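PDB 5XBU: endo-beta-1,4-glucanase from Ampullaria crossean, which probably hydrolyses internal beta-1,4-glucosidic bonds of cellulose, as a snail endoglucanase of glycoside hydrolase family 45. Local coordinates for residues A[58-61]-A[62-66]; A[112-115]-A[116-120]. One frame throughout, in Å; residues are numbered along the deposited sequence.

Contact 1. Residues A[58-61]-A[62-66]; sequences TAPS and ERYFD
The ring of Tyr64 takes Pro60 at its edge, nearly in the ring plane: Pro60 CB lies 3.6 Å from Tyr64 CD2, and Pro60 CG is a little farther from the same carbon. The two side chains cross at a slant. With CG anti to its N (chi1 174°), the Tyr64 ring brings its CD2 edge to the proline. Trp162 meets the Tyr64 ring edge-to-face, and Tyr64 OH is hydrogen-bonded to Glu164. The Phe65 ring stands obliquely to Pro60, with Phe65 CD1 4.4 Å from Pro60 CD. One proline thus touches two successive rings of the helix.

The backbone turns here from strand 57-60 into the short helix 62-65. Ser61 sits at the N-cap. Its O accepts a nearly straight bond from Phe65 N at 3.0 Å, and a weak one from Tyr64 N. Its side chain makes no direct cap. Ser61 OG is instead 2.7 Å from a water that accepts from Tyr64 N at 3.0 Å. Ser61 OG is also hydrogen-bonded to the backbone N of His140.

Within the helix, Arg63 NH1 forms a salt bridge with Glu62 OE1 at 2.8 Å. Glu62 OE1 lies close to the guanidinium plane, at its edge, but the arginine comes from above the carboxylate plane. Both oxygens of the buried Glu62 are thus paired, OE1 with the guanidinium of Arg63 and OE2 with the backbone N-H of Ile114, which probably fixes the rotation of the carboxylate.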
loop_
_atom_site.group_PDB
_atom_site.type_symbol
_atom_site.label_atom_id
_atom_site.label_comp_id
_atom_site.label_asym_id
_atom_site.label_seq_id
_atom_site.Cartn_x
_atom_site.Cartn_y
_atom_site.Cartn_z
ATOM N N THR A 58 -4.828 -2.884 1.130
ATOM C CA THR A 58 -3.474 -2.518 1.469
ATOM C C THR A 58 -3.404 -1.719 2.772
ATOM O O THR A 58 -4.334 -1.001 3.157
ATOM C CB THR A 58 -2.814 -1.752 0.293
ATOM O OG1 THR A 58 -1.451 -1.452 0.566
ATOM C CG2 THR A 58 -3.504 -0.441 -0.079
ATOM N N ALA A 59 -2.229 -1.828 3.387
ATOM C CA ALA A 59 -1.748 -0.988 4.480
ATOM C C ALA A 59 -0.586 -0.161 3.941
ATOM O O ALA A 59 0.546 -0.660 3.866
ATOM C CB ALA A 59 -1.293 -1.863 5.645
ATOM N N PRO A 60 -0.811 1.094 3.560
ATOM C CA PRO A 60 0.300 1.938 3.116
ATOM C C PRO A 60 1.139 2.401 4.287
ATOM O O PRO A 60 0.672 2.514 5.423
ATOM C CB PRO A 60 -0.384 3.137 2.443
ATOM C CG PRO A 60 -1.811 2.710 2.232
ATOM C CD PRO A 60 -2.096 1.800 3.385
ATOM N N SER A 61 2.359 2.796 3.969
ATOM C CA SER A 61 3.203 3.487 4.914
ATOM C C SER A 61 2.468 4.685 5.531
ATOM O O SER A 61 1.684 5.386 4.880
ATOM C CB SER A 61 4.509 3.869 4.211
ATOM O OG SER A 61 4.290 4.506 2.970
ATOM N N GLU A 62 2.804 4.908 6.802
ATOM C CA GLU A 62 2.054 5.792 7.689
ATOM C C GLU A 62 1.827 7.199 7.135
ATOM O O GLU A 62 0.718 7.730 7.248
ATOM C CB GLU A 62 2.829 5.871 9.008
ATOM C CG GLU A 62 2.165 6.665 10.110
ATOM C CD GLU A 62 2.930 6.585 11.413
ATOM O OE1 GLU A 62 2.834 7.567 12.169
ATOM O OE2 GLU A 62 3.598 5.569 11.700
ATOM N N ARG A 63 2.866 7.850 6.611
ATOM C CA ARG A 63 2.697 9.242 6.211
ATOM C C ARG A 63 1.788 9.392 4.998
ATOM O O ARG A 63 1.120 10.424 4.875
ATOM C CB ARG A 63 4.046 9.922 6.026
ATOM C CG ARG A 63 4.808 10.109 7.329
ATOM C CD ARG A 63 4.221 11.247 8.225
ATOM N NE ARG A 63 4.966 11.275 9.497
ATOM C CZ ARG A 63 4.713 10.495 10.539
ATOM N NH1 ARG A 63 3.607 9.762 10.564
ATOM N NH2 ARG A 63 5.586 10.439 11.533
ATOM N N TYR A 64 1.705 8.405 4.103
ATOM C CA TYR A 64 0.656 8.440 3.092
ATOM C C TYR A 64 -0.695 8.113 3.708
ATOM O O TYR A 64 -1.691 8.792 3.441
ATOM C CB TYR A 64 0.958 7.509 1.902
ATOM C CG TYR A 64 -0.195 7.461 0.941
ATOM C CD1 TYR A 64 -0.549 8.563 0.171
ATOM C CD2 TYR A 64 -0.992 6.336 0.859
ATOM C CE1 TYR A 64 -1.650 8.544 -0.655
ATOM C CE2 TYR A 64 -2.098 6.309 0.056
ATOM C CZ TYR A 64 -2.438 7.399 -0.708
ATOM O OH TYR A 64 -3.560 7.310 -1.490
ATOM N N PHE A 65 -0.748 7.056 4.529
ATOM C CA PHE A 65 -1.990 6.665 5.184
ATOM C C PHE A 65 -2.725 7.847 5.794
ATOM O O PHE A 65 -3.949 7.950 5.645
ATOM C CB PHE A 65 -1.676 5.627 6.257
ATOM C CG PHE A 65 -2.855 5.233 7.074
ATOM C CD1 PHE A 65 -3.755 4.309 6.598
ATOM C CD2 PHE A 65 -3.066 5.763 8.342
ATOM C CE1 PHE A 65 -4.850 3.926 7.360
ATOM C CE2 PHE A 65 -4.145 5.390 9.094
ATOM C CZ PHE A 65 -5.063 4.468 8.596
ATOM N N ASP A 66 -1.996 8.716 6.498
ATOM C CA ASP A 66 -2.612 9.861 7.166
ATOM C C ASP A 66 -2.213 11.189 6.552
ATOM O O ASP A 66 -2.277 12.216 7.235
ATOM C CB ASP A 66 -2.344 9.871 8.665
ATOM C CG ASP A 66 -3.309 10.783 9.418
ATOM O OD1 ASP A 66 -4.490 10.908 8.983
ATOM O OD2 ASP A 66 -2.866 11.374 10.423
HETATM O O HOH W 1 4.370 7.020 3.895
#

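Contact 2. Residues A[112-115]-A[116-120]; sequences CPIN and GNEEW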
loop_
_atom_site.group_PDB
_atom_site.type_symbol
_atom_site.label_atom_id
_atom_site.label_comp_id
_atom_site.label_asym_id
_atom_site.label_seq_id
_atom_site.Cartn_x
_atom_site.Cartn_y
_atom_site.Cartn_z
ATOM N N CYS A 112 0.611 0.847 7.680
ATOM C CA CYS A 112 1.926 0.283 7.960
ATOM C C CYS A 112 2.682 1.338 8.768
ATOM O O CYS A 112 3.238 2.285 8.186
ATOM C CB CYS A 112 2.660 -0.039 6.655
ATOM S SG CYS A 112 4.314 -0.786 6.887
ATOM N N PRO A 113 2.672 1.264 10.106
ATOM C CA PRO A 113 3.304 2.341 10.882
ATOM C C PRO A 113 4.809 2.330 10.716
ATOM O O PRO A 113 5.432 1.289 10.493
ATOM C CB PRO A 113 2.947 2.018 12.338
ATOM C CG PRO A 113 1.852 1.032 12.286
ATOM C CD PRO A 113 1.983 0.295 10.984
ATOM N N ILE A 114 5.401 3.511 10.874
ATOM C CA ILE A 114 6.855 3.613 10.917
ATOM C C ILE A 114 7.402 2.689 11.993
ATOM O O ILE A 114 8.375 1.963 11.780
ATOM C CB ILE A 114 7.282 5.069 11.151
ATOM C CG1 ILE A 114 6.868 5.949 9.968
ATOM C CG2 ILE A 114 8.761 5.168 11.480
ATOM C CD1 ILE A 114 6.885 7.448 10.252
ATOM N N ASN A 115 6.787 2.713 13.169
ATOM C CA ASN A 115 7.256 1.910 14.278
ATOM C C ASN A 115 7.125 0.433 13.935
ATOM O O ASN A 115 6.026 -0.036 13.655
ATOM C CB ASN A 115 6.422 2.241 15.513
ATOM C CG ASN A 115 7.006 1.640 16.747
ATOM O OD1 ASN A 115 8.244 1.536 16.854
ATOM N ND2 ASN A 115 6.162 1.276 17.698
ATOM N N GLY A 116 8.235 -0.297 13.994
ATOM C CA GLY A 116 8.242 -1.705 13.653
ATOM C C GLY A 116 8.375 -2.007 12.179
ATOM O O GLY A 116 8.442 -3.189 11.823
ATOM N N ASN A 117 8.423 -0.998 11.307
ATOM C CA ASN A 117 8.526 -1.196 9.868
ATOM C C ASN A 117 9.497 -0.193 9.256
ATOM O O ASN A 117 9.163 0.519 8.306
ATOM C CB ASN A 117 7.164 -1.094 9.186
ATOM C CG ASN A 117 6.168 -2.101 9.724
ATOM O OD1 ASN A 117 6.178 -3.270 9.323
ATOM N ND2 ASN A 117 5.296 -1.655 10.620
ATOM N N GLU A 118 10.717 -0.130 9.793
ATOM C CA GLU A 118 11.640 0.915 9.354
ATOM C C GLU A 118 12.017 0.768 7.889
ATOM O O GLU A 118 11.995 1.753 7.139
ATOM C CB GLU A 118 12.903 0.917 10.213
ATOM C CG GLU A 118 14.012 1.871 9.712
ATOM C CD GLU A 118 13.655 3.353 9.683
ATOM O OE1 GLU A 118 12.686 3.811 10.315
ATOM O OE2 GLU A 118 14.433 4.112 9.067
ATOM N N GLU A 119 12.417 -0.435 7.475
ATOM C CA GLU A 119 13.005 -0.611 6.150
ATOM C C GLU A 119 12.084 -0.094 5.052
ATOM O O GLU A 119 12.533 0.584 4.108
ATOM C CB GLU A 119 13.303 -2.098 5.928
ATOM C CG GLU A 119 13.781 -2.392 4.514
ATOM C CD GLU A 119 14.310 -3.802 4.320
ATOM O OE1 GLU A 119 14.830 -4.052 3.217
ATOM O OE2 GLU A 119 14.221 -4.647 5.236
ATOM N N TRP A 120 10.809 -0.491 5.108
ATOM C CA TRP A 120 9.865 -0.228 4.035
ATOM C C TRP A 120 8.965 0.962 4.316
ATOM O O TRP A 120 8.620 1.699 3.391
ATOM C CB TRP A 120 8.996 -1.464 3.762
ATOM C CG TRP A 120 9.766 -2.670 3.338
ATOM C CD1 TRP A 120 10.030 -3.778 4.089
ATOM C CD2 TRP A 120 10.377 -2.900 2.056
ATOM N NE1 TRP A 120 10.762 -4.677 3.361
ATOM C CE2 TRP A 120 10.977 -4.170 2.111
ATOM C CE3 TRP A 120 10.451 -2.178 0.854
ATOM C CZ2 TRP A 120 11.636 -4.734 1.025
ATOM C CZ3 TRP A 120 11.120 -2.742 -0.224
ATOM C CH2 TRP A 120 11.708 -4.001 -0.126
HETATM O O HOH W 2 11.055 2.685 12.480
#
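Asn117 CB starts beside the Pro113 carbonyl, 3.2 Å from Pro113 O, and also lies near Cys112 SG. Its CG is beside the backbone N and anti to the carbonyl carbon (chi1 -58°), which lays the amide against Cys112 and Pro113. There Asn117 CG is 3.6 Å from Cys112 SG, the sulfur that is joined to Cys121 in a disulfide. Asn117 OD1 is a little farther from that sulfur, at 3.9 Å. At the tip, Asn117 ND2 gives a hydrogen bond of 2.9 Å to Pro113 O. The acceptor lies near the amide plane, and the N-H comes in on a lone pair of the carbonyl.

The chain from Ile114 to Asn117 is a type II beta turn leading into helix 118-121. Asn117 N closes it with a hydrogen bond of 3.0 Å to Ile114 O. Gly116 fits the turn because a CB there would clash with Asn115 O. Cut back to an alanine, Asn117 would probably leave Pro113 O without its amide donor and open a gap beside the Cys112 sulfur.

Asn117 is at the N-cap of the helix, yet its side chain makes no capping bond. Glu118 reaches back through a water, which donates to Glu118 OE1 at 2.9 Å and likewise to Ile114 O.

Overall arrangement
Contact 1 is buried, its centre about 7 Å from the centre of the chain, against about 12 Å for contact 2, which lies toward the surface. Each leads into a short helix, 62-65 from a sheet strand and 118-121 from a loop. Contact 1 relies on proline and aromatic packing plus a salt bridge. Contact 2 rests on a side-chain amide hydrogen-bonded to a backbone carbonyl and on a beta turn, next to the disulfide from Cys112 to Cys121. The two meet directly: Pro60 O probably accepts from Cys112 N, while Arg63 packs on Ile114. The end of strand 57-60 is thereby joined to the loop after strand 104-108, its parallel neighbour in the double-psi beta-barrel expected for this family.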